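Local coordinates for protein pectate lyase II (Xanthomonas campestris pv. campestris, PDB 2QY1) that probably cleaves pectate, the polygalacturonate backbone of pectin, as a secreted lyase of polysaccharide lyase family 1, at residues R207-R212 and S216-N221; V16-A21 and Q27-S32; A113-L118 and N134-S139; V66-K71 and H95-Q100; F47-I52 and I104-G109. The protein carries 2 engineered substitutions. All coordinates share one frame; numbering follows the deposited sequence. Where two conformers were deposited one is given.

Contact 1: R207-R212 and S216-N221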
# COMPACT_ATOMS: atom_id res chain seq x y z
N ARG A 207 4.29 -8.20 5.26
CA ARG A 207 4.58 -7.10 4.33
C ARG A 207 3.82 -5.84 4.74
O ARG A 207 2.95 -5.38 4.01
CB ARG A 207 4.22 -7.46 2.89
CG ARG A 207 4.90 -8.68 2.28
CD ARG A 207 4.59 -8.68 0.79
NE ARG A 207 5.11 -9.83 0.07
CZ ARG A 207 4.81 -10.12 -1.19
NH1 ARG A 207 3.97 -9.34 -1.88
NH2 ARG A 207 5.33 -11.19 -1.77
N VAL A 208 4.16 -5.28 5.90
CA VAL A 208 3.40 -4.14 6.41
C VAL A 208 4.25 -2.89 6.73
O VAL A 208 4.18 -2.36 7.84
CB VAL A 208 2.52 -4.53 7.63
CG1 VAL A 208 1.25 -3.72 7.63
CG2 VAL A 208 2.16 -6.02 7.61
N PRO A 209 5.05 -2.40 5.77
CA PRO A 209 5.34 -2.90 4.43
C PRO A 209 6.58 -3.79 4.39
O PRO A 209 7.37 -3.81 5.34
CB PRO A 209 5.61 -1.62 3.64
CG PRO A 209 6.27 -0.71 4.64
CD PRO A 209 5.76 -1.12 6.01
N LEU A 210 6.75 -4.54 3.30
CA LEU A 210 8.03 -5.15 2.99
C LEU A 210 8.79 -4.11 2.18
O LEU A 210 8.41 -3.81 1.05
CB LEU A 210 7.85 -6.45 2.20
CG LEU A 210 9.05 -7.39 1.99
CD1 LEU A 210 8.60 -8.66 1.27
CD2 LEU A 210 10.21 -6.75 1.22
N GLN A 211 9.85 -3.56 2.76
CA GLN A 211 10.64 -2.54 2.09
C GLN A 211 12.01 -3.07 1.67
O GLN A 211 12.77 -3.57 2.50
CB GLN A 211 10.81 -1.31 2.99
CG GLN A 211 11.62 -0.17 2.35
CD GLN A 211 11.95 0.95 3.32
OE1 GLN A 211 11.34 1.07 4.38
NE2 GLN A 211 12.93 1.77 2.96
N ARG A 212 12.30 -2.97 0.37
CA ARG A 212 13.63 -3.24 -0.16
C ARG A 212 14.21 -1.96 -0.73
O ARG A 212 13.59 -1.34 -1.61
CB ARG A 212 13.56 -4.30 -1.26
CG ARG A 212 13.33 -5.73 -0.80
CD ARG A 212 13.40 -6.63 -2.02
NE ARG A 212 13.30 -8.05 -1.73
CZ ARG A 212 12.18 -8.76 -1.83
NH1 ARG A 212 11.04 -8.18 -2.19
NH2 ARG A 212 12.19 -10.06 -1.56
N SER A 216 11.90 5.36 3.57
CA SER A 216 10.48 5.46 3.88
C SER A 216 10.24 6.19 5.20
O SER A 216 11.12 6.25 6.07
CB SER A 216 9.82 4.08 3.91
OG SER A 216 10.16 3.37 5.09
N HIS A 217 9.05 6.75 5.32
CA HIS A 217 8.59 7.36 6.55
C HIS A 217 7.25 6.72 6.88
O HIS A 217 6.27 6.89 6.17
CB HIS A 217 8.47 8.88 6.37
CG HIS A 217 8.13 9.62 7.63
ND1 HIS A 217 7.51 10.85 7.62
CD2 HIS A 217 8.32 9.30 8.93
CE1 HIS A 217 7.35 11.27 8.86
NE2 HIS A 217 7.82 10.34 9.68
N ILE A 218 7.25 5.94 7.96
CA ILE A 218 6.08 5.16 8.37
C ILE A 218 5.61 5.71 9.72
O ILE A 218 6.21 5.42 10.75
CB ILE A 218 6.43 3.64 8.46
CG1 ILE A 218 6.91 3.13 7.09
CG2 ILE A 218 5.24 2.82 8.97
CD1 ILE A 218 7.74 1.85 7.15
N TYR A 219 4.54 6.51 9.71
CA TYR A 219 4.08 7.19 10.93
C TYR A 219 2.57 7.19 11.10
O TYR A 219 1.83 7.18 10.13
CB TYR A 219 4.66 8.62 11.03
CG TYR A 219 3.98 9.68 10.18
CD1 TYR A 219 2.91 10.43 10.67
CD2 TYR A 219 4.43 9.96 8.89
CE1 TYR A 219 2.29 11.41 9.89
CE2 TYR A 219 3.83 10.94 8.10
CZ TYR A 219 2.76 11.66 8.61
OH TYR A 219 2.16 12.63 7.83
N ASN A 220 2.12 7.20 12.36
CA ASN A 220 0.69 7.27 12.71
C ASN A 220 -0.18 6.16 12.11
O ASN A 220 -1.38 6.35 11.88
CB ASN A 220 0.10 8.64 12.35
CG ASN A 220 0.58 9.75 13.26
OD1 ASN A 220 1.12 9.52 14.35
ND2 ASN A 220 0.37 10.99 12.82
N ASN A 221 0.43 5.00 11.86
CA ASN A 221 -0.31 3.82 11.41
C ASN A 221 -0.73 2.95 12.60
O ASN A 221 -0.03 2.90 13.61
CB ASN A 221 0.52 2.99 10.43
CG ASN A 221 0.99 3.78 9.23
OD1 ASN A 221 0.21 4.09 8.34
ND2 ASN A 221 2.28 4.11 9.21
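Q211 and P209 meet S216 and I218 in a buried contact, half polar and half apolar, between two successive strands that lie on different walls of a right-handed parallel beta-helix. Strand 210-212 pairs with 176-180 and 231-234, whereas strand 215-226 runs beside 193-202, so the two halves face each other through side chains. It is a worked example of how such a solenoid fills its interior where the chain passes from one wall to the next.

The polar half is one hydrogen bond, donated by S216 OG to Q211 OE1 over 2.7 Å. Q211 reaches it fully extended, CG turned to the far side from its backbone nitrogen (chi1 -180°). The hydroxyl approaches the amide at a C=O...donor angle of 122° and stands 43° out of the carbonyl plane, above it. The other end of the same amide is engaged as well, since Q211 NE2 donates to the backbone carbonyl of F213, an engineered residue.

The apolar half lies alongside. I218 sends CD1 against the CG-CD side of the P209 ring, 3.7 Å from P209 CD and 3.9 Å from P209 CG. A cis peptide bond precedes P209, within a segment whose sequence fits the RxPxxR pattern of this family; Y196 and A178 also pack on the proline.

With S216 giving the proton and NE2 bonded to a carbonyl, the orientation of the Q211 amide is well defined, and the buried glutamine has both ends satisfied beside hydrocarbon.

Contact 2: V16-A21 and Q27-S32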
# COMPACT_ATOMS: atom_id res chain seq x y z
N VAL A 16 -13.82 18.27 -14.74
CA VAL A 16 -15.14 17.68 -14.58
C VAL A 16 -15.03 16.15 -14.65
O VAL A 16 -14.54 15.61 -15.65
CB VAL A 16 -16.14 18.22 -15.64
CG1 VAL A 16 -17.46 17.46 -15.58
CG2 VAL A 16 -16.36 19.72 -15.45
N PRO A 17 -15.44 15.46 -13.56
CA PRO A 17 -15.36 14.00 -13.49
C PRO A 17 -16.11 13.27 -14.60
O PRO A 17 -17.20 13.68 -14.99
CB PRO A 17 -15.99 13.68 -12.13
CG PRO A 17 -15.77 14.92 -11.33
CD PRO A 17 -15.97 16.03 -12.31
N VAL A 18 -15.50 12.21 -15.11
CA VAL A 18 -16.13 11.31 -16.06
C VAL A 18 -16.69 10.14 -15.25
O VAL A 18 -15.93 9.42 -14.59
CB VAL A 18 -15.10 10.79 -17.10
CG1 VAL A 18 -15.74 9.82 -18.09
CG2 VAL A 18 -14.46 11.97 -17.84
N ASN A 19 -18.01 9.99 -15.26
CA ASN A 19 -18.65 8.89 -14.55
C ASN A 19 -18.39 7.56 -15.26
O ASN A 19 -18.66 7.42 -16.45
CB ASN A 19 -20.16 9.12 -14.40
CG ASN A 19 -20.48 10.37 -13.61
OD1 ASN A 19 -19.69 10.83 -12.78
ND2 ASN A 19 -21.66 10.94 -13.86
N VAL A 20 -17.83 6.61 -14.52
CA VAL A 20 -17.58 5.27 -15.05
C VAL A 20 -18.19 4.23 -14.11
O VAL A 20 -17.83 4.14 -12.94
CB VAL A 20 -16.06 5.01 -15.30
CG1 VAL A 20 -15.54 5.93 -16.41
CG2 VAL A 20 -15.23 5.17 -14.03
N ALA A 21 -19.14 3.45 -14.63
CA ALA A 21 -19.89 2.50 -13.82
C ALA A 21 -19.23 1.13 -13.75
O ALA A 21 -19.59 0.30 -12.90
CB ALA A 21 -21.32 2.37 -14.33
N GLN A 27 -11.41 1.76 -18.07
CA GLN A 27 -10.31 1.50 -19.00
C GLN A 27 -10.48 2.27 -20.30
O GLN A 27 -9.53 2.89 -20.78
CB GLN A 27 -10.17 -0.00 -19.28
CG GLN A 27 -8.89 -0.36 -20.04
CD GLN A 27 -7.63 -0.01 -19.26
OE1 GLN A 27 -7.35 -0.58 -18.21
NE2 GLN A 27 -6.86 0.94 -19.78
N SER A 28 -11.69 2.25 -20.85
CA SER A 28 -11.99 2.98 -22.09
C SER A 28 -11.68 4.47 -21.96
O SER A 28 -11.11 5.07 -22.87
CB SER A 28 -13.45 2.77 -22.50
OG SER A 28 -13.75 3.52 -23.67
N ALA A 29 -12.05 5.06 -20.82
CA ALA A 29 -11.81 6.48 -20.57
C ALA A 29 -10.32 6.80 -20.44
O ALA A 29 -9.86 7.84 -20.90
CB ALA A 29 -12.57 6.94 -19.33
N ILE A 30 -9.57 5.88 -19.83
CA ILE A 30 -8.11 5.98 -19.76
C ILE A 30 -7.48 5.84 -21.15
O ILE A 30 -6.58 6.61 -21.50
CB ILE A 30 -7.51 4.95 -18.77
CG1 ILE A 30 -7.92 5.30 -17.34
CG2 ILE A 30 -5.99 4.89 -18.86
CD1 ILE A 30 -7.85 4.15 -16.38
N ASP A 31 -7.96 4.87 -21.93
CA ASP A 31 -7.45 4.62 -23.28
C ASP A 31 -7.65 5.82 -24.22
O ASP A 31 -6.78 6.11 -25.05
CB ASP A 31 -8.11 3.38 -23.90
CG ASP A 31 -7.77 2.08 -23.18
OD1 ASP A 31 -6.84 2.04 -22.34
OD2 ASP A 31 -8.44 1.06 -23.47
N SER A 32 -8.79 6.49 -24.07
CA SER A 32 -9.15 7.64 -24.91
C SER A 32 -8.39 8.91 -24.53
O SER A 32 -8.20 9.80 -25.35
CB SER A 32 -10.66 7.89 -24.84
OG SER A 32 -11.39 6.78 -25.31
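V18 holds CG1 opposite its own backbone nitrogen (chi1 179°), whereas V20, two residues on, has CG1 next to that nitrogen (chi1 -65°); with these different rotations both valines bring CG1 to the same methyl group, A29 CB. This is the N-terminal end of the parallel beta-helix, where helix 23-32 connects strand 18-20 to its parallel neighbour 39-43 and packs over the end of the solenoid, as in other pectate lyases.

The touch itself is light. V20 CG1 lies 4.3 Å from A29 CB, and V18 CG1 is a little farther from that methyl at 4.5 Å. Being alternate residues of one extended strand, the valines turn their side chains to the helix together, and A29 answers between them with the smallest of side chains, so the nearest backbones, at V18 and A29, stand 7.9 Å apart from CA to CA. Only methyl groups meet here, and the burial is small.

The rest of the packing comes from the neighbours. V20 also rests on A25 and M26, earlier in the helix, A29 touches L41 of strand 39-43, and I30 covers L41, V66 and I68, so the helix also packs on strand 65-69. V18 and V20 are themselves held by backbone bonds to V40, N42 and T44.

One turn of the helix carries a polar brace: Q27 OE1 accepts from the backbone nitrogen of Q67, while Q27 NE2 donates to D31 OD1 over 2.8 Å, at an N-H...acceptor angle of 155° and from above the carboxylate plane.

Contact 3: A113-L118 and N134-S139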
# COMPACT_ATOMS: atom_id res chain seq x y z
N ALA A 113 -3.52 -11.23 -8.71
CA ALA A 113 -4.60 -10.45 -8.09
C ALA A 113 -4.10 -9.23 -7.31
O ALA A 113 -4.37 -9.10 -6.11
CB ALA A 113 -5.46 -11.35 -7.20
N ASP A 114 -3.35 -8.35 -7.97
CA ASP A 114 -2.84 -7.15 -7.32
C ASP A 114 -3.93 -6.09 -7.23
O ASP A 114 -4.62 -5.81 -8.21
CB ASP A 114 -1.61 -6.60 -8.05
CG ASP A 114 -0.60 -5.96 -7.10
OD1 ASP A 114 0.62 -6.20 -7.29
OD2 ASP A 114 -1.00 -5.23 -6.17
N SER A 115 -4.09 -5.52 -6.04
CA SER A 115 -5.14 -4.54 -5.76
C SER A 115 -4.76 -3.16 -6.28
O SER A 115 -5.45 -2.59 -7.13
CB SER A 115 -5.47 -4.49 -4.27
OG SER A 115 -6.05 -5.71 -3.84
N ILE A 116 -3.67 -2.61 -5.76
CA ILE A 116 -3.13 -1.35 -6.24
C ILE A 116 -1.63 -1.54 -6.46
O ILE A 116 -0.89 -1.79 -5.51
CB ILE A 116 -3.41 -0.18 -5.26
CG1 ILE A 116 -4.93 0.04 -5.12
CG2 ILE A 116 -2.71 1.10 -5.71
CD1 ILE A 116 -5.34 0.94 -3.95
N SER A 117 -1.21 -1.47 -7.72
CA SER A 117 0.17 -1.75 -8.07
C SER A 117 0.80 -0.60 -8.86
O SER A 117 0.24 -0.15 -9.86
CB SER A 117 0.27 -3.04 -8.89
OG SER A 117 1.59 -3.26 -9.34
N LEU A 118 1.96 -0.16 -8.39
CA LEU A 118 2.73 0.88 -9.06
C LEU A 118 4.04 0.26 -9.53
O LEU A 118 4.75 -0.36 -8.74
CB LEU A 118 3.01 2.04 -8.09
CG LEU A 118 1.87 2.52 -7.18
CD1 LEU A 118 2.37 3.58 -6.20
CD2 LEU A 118 0.68 3.04 -7.99
N ASN A 134 -8.50 4.33 0.67
CA ASN A 134 -9.02 3.13 0.03
C ASN A 134 -9.18 2.02 1.06
O ASN A 134 -8.48 2.01 2.08
CB ASN A 134 -8.09 2.68 -1.11
CG ASN A 134 -7.84 3.77 -2.14
OD1 ASN A 134 -8.74 4.13 -2.90
ND2 ASN A 134 -6.63 4.31 -2.15
N THR A 135 -10.11 1.11 0.80
CA THR A 135 -10.28 -0.09 1.63
C THR A 135 -9.96 -1.30 0.77
O THR A 135 -10.55 -1.49 -0.30
CB THR A 135 -11.70 -0.17 2.22
OG1 THR A 135 -11.92 0.95 3.08
CG2 THR A 135 -11.90 -1.46 3.03
N VAL A 136 -9.01 -2.12 1.23
CA VAL A 136 -8.54 -3.27 0.46
C VAL A 136 -8.65 -4.53 1.33
O VAL A 136 -8.11 -4.57 2.43
CB VAL A 136 -7.07 -3.07 -0.01
CG1 VAL A 136 -6.54 -4.31 -0.74
CG2 VAL A 136 -6.96 -1.83 -0.90
N PHE A 137 -9.36 -5.54 0.83
CA PHE A 137 -9.56 -6.78 1.59
C PHE A 137 -9.63 -8.03 0.72
O PHE A 137 -9.96 -7.97 -0.46
CB PHE A 137 -10.79 -6.68 2.50
CG PHE A 137 -12.10 -6.71 1.75
CD1 PHE A 137 -12.66 -5.53 1.26
CD2 PHE A 137 -12.78 -7.91 1.55
CE1 PHE A 137 -13.87 -5.55 0.57
CE2 PHE A 137 -13.99 -7.94 0.86
CZ PHE A 137 -14.54 -6.76 0.37
N ALA A 138 -9.30 -9.17 1.32
CA ALA A 138 -9.41 -10.46 0.65
C ALA A 138 -9.77 -11.53 1.67
O ALA A 138 -10.78 -11.40 2.37
CB ALA A 138 -8.11 -10.80 -0.08
N SER A 139 -8.94 -12.56 1.76
CA SER A 139 -9.09 -13.62 2.74
C SER A 139 -7.73 -14.18 3.12
O SER A 139 -6.80 -14.18 2.31
CB SER A 139 -9.98 -14.74 2.18
OG SER A 139 -9.98 -15.88 3.02
O HOH W 1 -8.41 -6.72 -2.93
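S115 and V136 mark the closest approach of the two backbones, 7.2 Å between their CA atoms, at a point where S115 has yet to enter strand 116-119 and V136 is near the end of strand 129-137. The S115 hydroxyl lies against a methyl group, S115 OG being 3.4 Å from V136 CG1, and S115 CB backs the same methyl at 3.7 Å. Because V136 offers nothing polar, the hydroxyl is served from elsewhere: it bonds to Y174 OH and, over 2.7 Å from S115 OG, to a water that in turn donates to F137 O.

One residue on, I116 crosses N134 obliquely. I116 CD1 sits 4.0 Å from N134 ND2, while V136 CG2 lies 4.4 Å from I116 CD1 in a looser contact, so the isoleucine tip lies near both an amide and a branched aliphatic group.

These residues fill the interior of a parallel beta-helix, strand 116-119 belonging to the four-stranded sheet and strand 129-137 to another wall. N134 adds a feature well known in pectate lyases, the asparagine ladder: its OD1 accepts from M102 N, its ND2 donates to I99 O, and its own backbone N donates to N169 OD1. The amide is thereby tied to the preceding coil by both ends and linked to the following one through the backbone, with the I116 methyl packed beside a nitrogen whose hydrogen bond points to a neighbouring strand.

Contact 4: V66-K71 and H95-Q100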
# COMPACT_ATOMS: atom_id res chain seq x y z
N VAL A 66 -7.47 -2.62 -14.13
CA VAL A 66 -7.43 -1.38 -14.89
C VAL A 66 -5.97 -0.90 -14.97
O VAL A 66 -5.25 -0.91 -13.97
CB VAL A 66 -8.32 -0.29 -14.24
CG1 VAL A 66 -8.18 1.04 -14.97
CG2 VAL A 66 -9.78 -0.72 -14.26
N GLN A 67 -5.55 -0.49 -16.16
CA GLN A 67 -4.16 -0.07 -16.38
C GLN A 67 -4.08 1.41 -16.73
O GLN A 67 -4.70 1.86 -17.71
CB GLN A 67 -3.51 -0.88 -17.50
CG GLN A 67 -4.03 -2.30 -17.66
CD GLN A 67 -2.99 -3.34 -17.32
OE1 GLN A 67 -2.76 -3.66 -16.15
NE2 GLN A 67 -2.36 -3.88 -18.35
N ILE A 68 -3.31 2.17 -15.95
CA ILE A 68 -2.87 3.50 -16.35
C ILE A 68 -1.41 3.37 -16.76
O ILE A 68 -0.53 3.23 -15.91
CB ILE A 68 -3.00 4.54 -15.21
CG1 ILE A 68 -4.46 4.69 -14.76
CG2 ILE A 68 -2.45 5.90 -15.66
CD1 ILE A 68 -4.62 5.45 -13.44
N LYS A 69 -1.16 3.39 -18.06
CA LYS A 69 0.18 3.16 -18.59
C LYS A 69 0.66 4.34 -19.42
O LYS A 69 0.03 4.72 -20.41
CB LYS A 69 0.19 1.87 -19.42
CG LYS A 69 1.55 1.49 -19.99
CD LYS A 69 1.59 -0.00 -20.27
CE LYS A 69 2.74 -0.39 -21.16
NZ LYS A 69 2.63 -1.81 -21.60
N ASN A 70 1.79 4.91 -19.01
CA ASN A 70 2.40 6.06 -19.70
C ASN A 70 1.45 7.24 -19.86
O ASN A 70 1.48 7.95 -20.87
CB ASN A 70 3.00 5.64 -21.05
CG ASN A 70 4.47 5.28 -20.96
OD1 ASN A 70 4.85 4.36 -20.22
ND2 ASN A 70 5.30 6.00 -21.70
N LYS A 71 0.61 7.45 -18.85
CA LYS A 71 -0.31 8.59 -18.82
C LYS A 71 -0.27 9.25 -17.45
O LYS A 71 -0.05 8.59 -16.43
CB LYS A 71 -1.73 8.16 -19.21
CG LYS A 71 -1.81 7.60 -20.64
CD LYS A 71 -3.21 7.57 -21.20
CE LYS A 71 -3.18 6.94 -22.59
NZ LYS A 71 -4.51 6.88 -23.23
N HIS A 95 2.88 9.83 -14.18
CA HIS A 95 3.11 10.72 -13.04
C HIS A 95 1.86 11.49 -12.62
O HIS A 95 0.96 11.70 -13.42
CB HIS A 95 4.25 11.69 -13.36
CG HIS A 95 5.46 11.03 -13.94
ND1 HIS A 95 6.38 10.35 -13.17
CD2 HIS A 95 5.89 10.92 -15.22
CE1 HIS A 95 7.33 9.86 -13.95
NE2 HIS A 95 7.05 10.19 -15.20
N ASN A 96 1.83 11.90 -11.35
CA ASN A 96 0.73 12.70 -10.80
C ASN A 96 -0.61 11.97 -10.87
O ASN A 96 -1.51 12.34 -11.64
CB ASN A 96 0.67 14.08 -11.48
CG ASN A 96 -0.29 15.03 -10.80
OD1 ASN A 96 -0.43 15.03 -9.57
ND2 ASN A 96 -0.97 15.85 -11.59
N VAL A 97 -0.73 10.92 -10.06
CA VAL A 97 -1.89 10.04 -10.08
C VAL A 97 -2.46 9.90 -8.67
O VAL A 97 -1.72 9.68 -7.72
CB VAL A 97 -1.53 8.63 -10.65
CG1 VAL A 97 -2.71 7.66 -10.53
CG2 VAL A 97 -1.07 8.74 -12.10
N ILE A 98 -3.78 10.05 -8.56
CA ILE A 98 -4.49 9.84 -7.30
C ILE A 98 -5.41 8.63 -7.42
O ILE A 98 -6.16 8.52 -8.39
CB ILE A 98 -5.33 11.08 -6.88
CG1 ILE A 98 -4.43 12.29 -6.63
CG2 ILE A 98 -6.19 10.77 -5.63
CD1 ILE A 98 -5.19 13.57 -6.26
N ILE A 99 -5.31 7.72 -6.46
CA ILE A 99 -6.27 6.63 -6.32
C ILE A 99 -6.90 6.78 -4.94
O ILE A 99 -6.21 6.68 -3.92
CB ILE A 99 -5.59 5.24 -6.48
CG1 ILE A 99 -4.92 5.14 -7.86
CG2 ILE A 99 -6.61 4.10 -6.28
CD1 ILE A 99 -3.85 4.06 -7.95
N GLN A 100 -8.21 7.05 -4.91
CA GLN A 100 -8.87 7.49 -3.68
C GLN A 100 -10.29 6.93 -3.52
O GLN A 100 -11.02 6.82 -4.50
CB GLN A 100 -8.93 9.02 -3.69
CG GLN A 100 -9.16 9.67 -2.35
CD GLN A 100 -9.05 11.18 -2.43
OE1 GLN A 100 -9.58 11.80 -3.36
NE2 GLN A 100 -8.36 11.78 -1.47
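I68 is the first residue of segment 66-71 to touch segment 95-100, and it does so tip to tip with V97. I68 CG1 lies on the far side from its carbonyl carbon (chi1 -61°) and the chain runs on extended, placing I68 CD1 4.1 Å from V97 CG1. The meeting rests on a single methyl from each partner, with I30 of helix 23-32 covering the isoleucine and V90 the valine.

The strand ends at K69, and N70 after it takes the left-handed region (phi 55°, psi 36°). N96 does the same on the other segment, where the chain turns a corner. Such left-handed asparagines recur at bends of the parallel beta-helix, and here both help to carry the chain between its walls: strand 65-69 is an outer strand of the four-stranded parallel sheet, while strand 97-105 lies between 74-78 and 129-137.

K71 closes the segment and meets the other side through its backbone. K71 O comes within 3.9 Å of H95 N and 4.5 Å of V97 CG2, yet this carbonyl is buried by the contact and has no hydrogen-bond partner in the model, H95 N donating instead to S72 OG. The K71 side chain turns away, and its NZ bonds to the carbonyl oxygens of I30 and Y33. H95 likewise directs its imidazole elsewhere, to S127 OG through ND1 and to N93 OD1 through NE2.

Contact 5: F47-I52 and I104-G109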
# COMPACT_ATOMS: atom_id res chain seq x y z
N PHE A 47 -20.08 -3.34 -6.76
CA PHE A 47 -19.94 -4.79 -6.76
C PHE A 47 -20.46 -5.39 -5.46
O PHE A 47 -20.07 -4.96 -4.37
CB PHE A 47 -18.49 -5.21 -7.01
CG PHE A 47 -18.31 -6.69 -7.16
CD1 PHE A 47 -17.97 -7.48 -6.06
CD2 PHE A 47 -18.48 -7.31 -8.39
CE1 PHE A 47 -17.80 -8.86 -6.19
CE2 PHE A 47 -18.32 -8.69 -8.54
CZ PHE A 47 -17.98 -9.46 -7.43
N ASP A 48 -21.33 -6.38 -5.58
CA ASP A 48 -21.85 -7.11 -4.43
C ASP A 48 -20.91 -8.28 -4.14
O ASP A 48 -20.86 -9.24 -4.90
CB ASP A 48 -23.27 -7.62 -4.72
CG ASP A 48 -23.88 -8.37 -3.54
OD1 ASP A 48 -23.28 -8.42 -2.45
OD2 ASP A 48 -24.99 -8.93 -3.72
N PHE A 49 -20.17 -8.17 -3.04
CA PHE A 49 -19.19 -9.19 -2.66
C PHE A 49 -19.84 -10.51 -2.24
O PHE A 49 -19.19 -11.56 -2.27
CB PHE A 49 -18.25 -8.67 -1.58
CG PHE A 49 -17.36 -7.55 -2.04
CD1 PHE A 49 -16.28 -7.80 -2.90
CD2 PHE A 49 -17.60 -6.24 -1.64
CE1 PHE A 49 -15.46 -6.77 -3.34
CE2 PHE A 49 -16.78 -5.19 -2.07
CZ PHE A 49 -15.71 -5.46 -2.92
N GLY A 50 -21.12 -10.45 -1.87
CA GLY A 50 -21.90 -11.64 -1.55
C GLY A 50 -22.07 -12.60 -2.72
O GLY A 50 -22.42 -13.77 -2.53
N THR A 51 -21.83 -12.11 -3.94
CA THR A 51 -21.89 -12.94 -5.14
C THR A 51 -20.72 -13.93 -5.24
O THR A 51 -20.76 -14.87 -6.03
CB THR A 51 -21.94 -12.09 -6.44
OG1 THR A 51 -20.75 -11.30 -6.54
CG2 THR A 51 -23.16 -11.18 -6.44
N ILE A 52 -19.69 -13.70 -4.43
CA ILE A 52 -18.56 -14.64 -4.33
C ILE A 52 -18.84 -15.64 -3.20
O ILE A 52 -18.63 -15.34 -2.01
CB ILE A 52 -17.21 -13.90 -4.13
CG1 ILE A 52 -16.96 -12.91 -5.27
CG2 ILE A 52 -16.05 -14.89 -4.02
CD1 ILE A 52 -15.90 -11.85 -4.99
N ILE A 104 -11.81 -2.23 -2.73
CA ILE A 104 -11.28 -3.27 -3.62
C ILE A 104 -11.18 -4.59 -2.85
O ILE A 104 -10.40 -4.71 -1.91
CB ILE A 104 -9.89 -2.85 -4.19
CG1 ILE A 104 -9.98 -1.52 -4.94
CG2 ILE A 104 -9.32 -3.95 -5.09
CD1 ILE A 104 -8.64 -0.92 -5.38
N GLY A 105 -11.98 -5.58 -3.25
CA GLY A 105 -12.06 -6.82 -2.49
C GLY A 105 -12.07 -8.11 -3.29
O GLY A 105 -12.59 -8.17 -4.40
N LEU A 106 -11.47 -9.15 -2.69
CA LEU A 106 -11.55 -10.53 -3.16
C LEU A 106 -11.31 -10.69 -4.67
O LEU A 106 -12.13 -11.28 -5.39
CB LEU A 106 -12.89 -11.15 -2.74
CG LEU A 106 -13.10 -11.35 -1.24
CD1 LEU A 106 -14.58 -11.47 -0.92
CD2 LEU A 106 -12.33 -12.57 -0.74
N LEU A 107 -10.17 -10.18 -5.12
CA LEU A 107 -9.85 -10.14 -6.55
C LEU A 107 -9.49 -11.51 -7.12
O LEU A 107 -8.92 -12.36 -6.43
CB LEU A 107 -8.70 -9.17 -6.82
CG LEU A 107 -8.87 -7.71 -6.40
CD1 LEU A 107 -7.63 -6.93 -6.78
CD2 LEU A 107 -10.10 -7.10 -7.05
N GLN A 108 -9.85 -11.70 -8.39
CA GLN A 108 -9.47 -12.86 -9.18
C GLN A 108 -8.00 -12.75 -9.58
O GLN A 108 -7.47 -11.64 -9.71
CB GLN A 108 -10.34 -12.94 -10.44
CG GLN A 108 -11.85 -13.00 -10.18
CD GLN A 108 -12.70 -13.02 -11.45
OE1 GLN A 108 -13.93 -13.08 -11.37
NE2 GLN A 108 -12.06 -13.00 -12.62
N GLY A 109 -7.35 -13.89 -9.79
CA GLY A 109 -6.03 -13.90 -10.41
C GLY A 109 -4.93 -14.58 -9.61
O GLY A 109 -3.89 -14.92 -10.17
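F49 and I52 reach from a surface loop onto G105 and L106, where strand 97-105 ends. The F49 ring turns its edge to the backbone: G105 O lies near the ring plane, 3.4 Å from F49 CE1, and G105 CA is 3.5 Å from the same carbon. With no side chain on the glycine, the ring sits directly on the strand. I52 slants across L106, its CD1 3.8 Å from L106 CB, and L106 CD1 approaches F49 CD1 more loosely at 4.5 Å.

The loop, which follows strand 39-43, lies on the outside of the parallel beta-helix, and the disulfide between C56 and C143 fastens its continuation to the chain beyond strand 129-137.

A second shell sets the ring and the turn. F47 CD1 stands 3.6 Å above one face of the F49 ring, offset toward its rim, and F137 meets F49 edge-to-face. D48 forms an Asx turn, its OD1 accepting from G50 N over 3.0 Å. The carbonyl of D48 takes two bonds from T51: its hydroxyl donates to D48 O over 2.6 Å, nearly along the C=O axis, and T51 N adds a longer one. Farther out, Q58 NE2 donates to L106 O.

Along the chain the order is contact 2, then contact 5 with contact 4 nested inside the loop it closes, then contact 3 and contact 1. In space they follow the beta-helix from its N-terminal end: contact 2 lies 12 Å from contact 4 and 32 Å from contact 1, measured between centres. Contacts 4 and 5 share strand 97-105 at its two ends, 22 Å apart. Contact 3, 11 Å from contact 5, uses the adjoining strand 129-137, so backbone pairing joins the two. Contact 1 stands 16 Å from contact 3, nearest atoms about 7 Å apart. Interior packing between walls thus recurs from coil to coil, while contacts 2 and 5 pack the end helix and an outer loop against it.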